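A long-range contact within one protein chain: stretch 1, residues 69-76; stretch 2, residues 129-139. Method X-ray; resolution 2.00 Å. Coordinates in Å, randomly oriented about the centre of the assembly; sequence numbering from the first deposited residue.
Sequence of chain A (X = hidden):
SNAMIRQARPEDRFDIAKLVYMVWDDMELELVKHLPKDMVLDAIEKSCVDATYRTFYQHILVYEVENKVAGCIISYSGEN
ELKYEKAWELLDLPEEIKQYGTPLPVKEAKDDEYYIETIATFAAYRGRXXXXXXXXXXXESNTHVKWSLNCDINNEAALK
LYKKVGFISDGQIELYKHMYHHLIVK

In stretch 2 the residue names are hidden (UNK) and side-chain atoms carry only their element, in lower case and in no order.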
# COMPACT_ATOMS: atom_id res chain seq x y z
N VAL A 69 -1.12 4.67 15.04
CA VAL A 69 -1.53 4.10 13.74
C VAL A 69 -1.57 2.58 13.84
O VAL A 69 -0.53 1.94 14.02
CB VAL A 69 -0.55 4.51 12.60
CG1 VAL A 69 -0.85 3.77 11.28
CG2 VAL A 69 -0.63 6.01 12.38
N ALA A 70 -2.77 2.02 13.75
CA ALA A 70 -3.01 0.56 13.85
C ALA A 70 -2.89 -0.11 12.49
O ALA A 70 -2.55 -1.29 12.38
CB ALA A 70 -4.40 0.32 14.41
N GLY A 71 -3.22 0.65 11.46
CA GLY A 71 -3.24 0.12 10.11
C GLY A 71 -3.39 1.22 9.10
O GLY A 71 -3.68 2.36 9.45
N CYS A 72 -3.24 0.86 7.82
CA CYS A 72 -3.41 1.83 6.75
C CYS A 72 -3.81 1.21 5.44
O CYS A 72 -3.66 0.00 5.25
CB CYS A 72 -2.16 2.67 6.53
SG CYS A 72 -0.82 1.78 5.74
N ILE A 73 -4.37 2.05 4.57
CA ILE A 73 -4.78 1.66 3.23
C ILE A 73 -4.24 2.69 2.22
O ILE A 73 -4.35 3.88 2.44
CB ILE A 73 -6.31 1.49 3.11
CG1 ILE A 73 -6.65 0.93 1.74
CG2 ILE A 73 -7.07 2.79 3.36
CD1 ILE A 73 -7.98 0.20 1.66
N ILE A 74 -3.64 2.21 1.12
CA ILE A 74 -2.88 3.08 0.19
C ILE A 74 -3.48 2.90 -1.20
O ILE A 74 -3.56 1.80 -1.68
CB ILE A 74 -1.38 2.70 0.12
CG1 ILE A 74 -0.80 2.59 1.53
CG2 ILE A 74 -0.58 3.71 -0.72
CD1 ILE A 74 0.67 2.22 1.61
N SER A 75 -3.91 4.01 -1.81
CA SER A 75 -4.58 3.99 -3.10
C SER A 75 -4.33 5.29 -3.88
O SER A 75 -4.11 6.32 -3.29
CB SER A 75 -6.07 3.80 -2.90
OG SER A 75 -6.66 4.92 -2.26
N TYR A 76 -4.39 5.19 -5.20
CA TYR A 76 -4.10 6.31 -6.13
C TYR A 76 -4.51 5.89 -7.55
O TYR A 76 -4.72 4.68 -7.81
CB TYR A 76 -2.60 6.66 -6.09
CG TYR A 76 -1.72 5.44 -6.09
CD1 TYR A 76 -1.15 4.97 -4.92
CD2 TYR A 76 -1.49 4.73 -7.25
CE1 TYR A 76 -0.38 3.83 -4.90
CE2 TYR A 76 -0.71 3.59 -7.25
CZ TYR A 76 -0.16 3.14 -6.07
OH TYR A 76 0.61 2.00 -6.09
N UNK A 129 -11.24 -6.17 12.56
CA UNK A 129 -11.89 -5.67 11.35
C UNK A 129 -11.31 -4.38 10.77
O UNK A 129 -11.97 -3.70 9.99
N UNK A 130 -10.07 -4.07 11.13
CA UNK A 130 -9.45 -2.81 10.72
C UNK A 130 -9.31 -2.71 9.20
O UNK A 130 -9.61 -1.66 8.65
c UNK A 130 -7.25 -2.28 13.83
c UNK A 130 -7.25 -1.56 10.72
c UNK A 130 -8.10 -2.57 11.46
c UNK A 130 -8.37 -2.05 12.86
N UNK A 131 -8.88 -3.78 8.54
CA UNK A 131 -8.72 -3.79 7.08
C UNK A 131 -10.06 -3.63 6.35
O UNK A 131 -10.17 -2.91 5.34
c UNK A 131 -8.03 -5.06 6.62
N UNK A 132 -11.08 -4.34 6.85
CA UNK A 132 -12.42 -4.25 6.33
C UNK A 132 -12.96 -2.85 6.49
O UNK A 132 -13.56 -2.32 5.56
c UNK A 132 -13.36 -5.24 7.05
o UNK A 132 -12.87 -6.58 6.84
c UNK A 132 -14.76 -5.13 6.53
N UNK A 133 -12.76 -2.27 7.66
CA UNK A 133 -13.24 -0.92 7.94
C UNK A 133 -12.54 0.11 7.05
O UNK A 133 -13.16 1.07 6.58
c UNK A 133 -13.65 -0.81 11.82
c UNK A 133 -13.97 -1.25 10.39
c UNK A 133 -13.02 -0.56 9.41
c UNK A 133 -14.00 -1.86 12.87
n UNK A 133 -15.42 -2.30 12.76
N UNK A 134 -11.24 -0.05 6.85
CA UNK A 134 -10.49 0.90 6.02
C UNK A 134 -10.91 0.79 4.58
O UNK A 134 -11.10 1.79 3.90
c UNK A 134 -8.33 2.75 7.32
c UNK A 134 -6.89 0.71 7.40
c UNK A 134 -8.30 1.23 7.36
c UNK A 134 -8.98 0.67 6.14
N UNK A 135 -11.09 -0.43 4.13
CA UNK A 135 -11.52 -0.68 2.76
C UNK A 135 -12.94 -0.12 2.49
O UNK A 135 -13.17 0.58 1.51
c UNK A 135 -11.59 -4.17 0.92
c UNK A 135 -11.03 -1.90 0.06
c UNK A 135 -11.84 -2.68 1.08
c UNK A 135 -11.46 -2.18 2.48
N UNK A 136 -13.87 -0.44 3.38
CA UNK A 136 -15.25 0.00 3.25
C UNK A 136 -15.32 1.53 3.20
O UNK A 136 -15.96 2.12 2.35
o UNK A 136 -16.16 -1.98 4.21
c UNK A 136 -16.08 -0.58 4.39
c UNK A 136 -17.49 -0.04 4.43
N UNK A 137 -14.61 2.18 4.10
CA UNK A 137 -14.63 3.62 4.17
C UNK A 137 -13.97 4.26 2.93
O UNK A 137 -14.43 5.30 2.47
c UNK A 137 -13.99 4.09 5.47
o UNK A 137 -13.56 5.40 5.34
N UNK A 138 -12.90 3.64 2.40
CA UNK A 138 -12.25 4.14 1.20
C UNK A 138 -13.17 4.00 -0.02
O UNK A 138 -13.22 4.91 -0.85
c UNK A 138 -10.16 3.77 -0.33
c UNK A 138 -9.73 5.22 -0.24
c UNK A 138 -8.94 2.87 -0.52
c UNK A 138 -10.94 3.38 0.94
N UNK A 139 -13.85 2.86 -0.14
CA UNK A 139 -14.75 2.65 -1.29
C UNK A 139 -15.90 3.65 -1.24
O UNK A 139 -16.29 4.19 -2.26
c UNK A 139 -14.23 0.11 -1.60
c UNK A 139 -14.86 -1.26 -1.39
c UNK A 139 -15.29 1.21 -1.35
c UNK A 139 -13.58 0.19 -2.97

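Position 129 has no side-chain atoms, which makes it glycine. Its phi of 69° is positive, a value glycine tolerates best, and Gly 129 sits at the N-cap position; its O accepts the first helical bond, from N of residue 133, at 2.8 Å.

Position 130 carries four carbons, forked at the first, with one arm two carbons long, and they touch Ala 70 and Gly 71: isoleucine. The tip of the long arm of Ile 130, CD1, lies 3.9 Å from CB of Ala 70, and its CG2 is 4.4 Å from CA of Gly 71. A CB modelled ideally on Gly 71 would come within 3.1 Å of that CG2, so the bare backbone there leaves room for the branch.

Position 131 has a single carbon; its CA-to-CB bond points sideways and it makes no contact with the strand; it is alanine. Position 132 shows one carbon bearing an oxygen and a carbon, out of reach of the strand: threonine. At 133 four carbons run in a row to a nitrogen, likewise remote; this is lysine.

Position 134 has four carbons forked at the second, pointing toward the strand and touching Gly 71, Cys 72 and Ile 73, hence leucine. CD1 of Leu 134 packs on backbone, 3.9 Å from C of Gly 71 and 3.7 Å from N of Cys 72, while its CB lies 4.0 Å from CG2 of Ile 73.

Position 135 has the same fork and touches Ile 73, though its CA-to-CB bond points sideways; it is also leucine. CD1 of Ile 73 reaches CA of Leu 135 at 3.8 Å and its CD1 at 4.0 Å.

Position 136 again has one carbon carrying an oxygen and a carbon, pointing away: threonine. OG1 of Thr 136 donates to O of Thr 132 at 2.9 Å. Position 137, one carbon then one oxygen, without contact, is serine.

Position 138 holds four carbons forked at the second, directed toward the strand and touching Ile 73 and Ser 75: leucine. CD2 of Leu 138 is 3.6 Å from CD1 of Ile 73 and 3.5 Å from OG of Ser 75. Position 139 repeats the fork, out of reach: leucine.

The contact works by apolar packing, with no hydrogen bonds across it. Residues 130, 134 and 138 place one helical face against Ala 70, Gly 71, Ile 73 and Ser 75. Ile 73 contributes the largest covered area, 97 Å² of 370 Å². The axes approach to 8.4 Å and their directions differ by 36°, so contacts advance along both elements together.

Stretch 2 129-139: GIATKLLTSLL
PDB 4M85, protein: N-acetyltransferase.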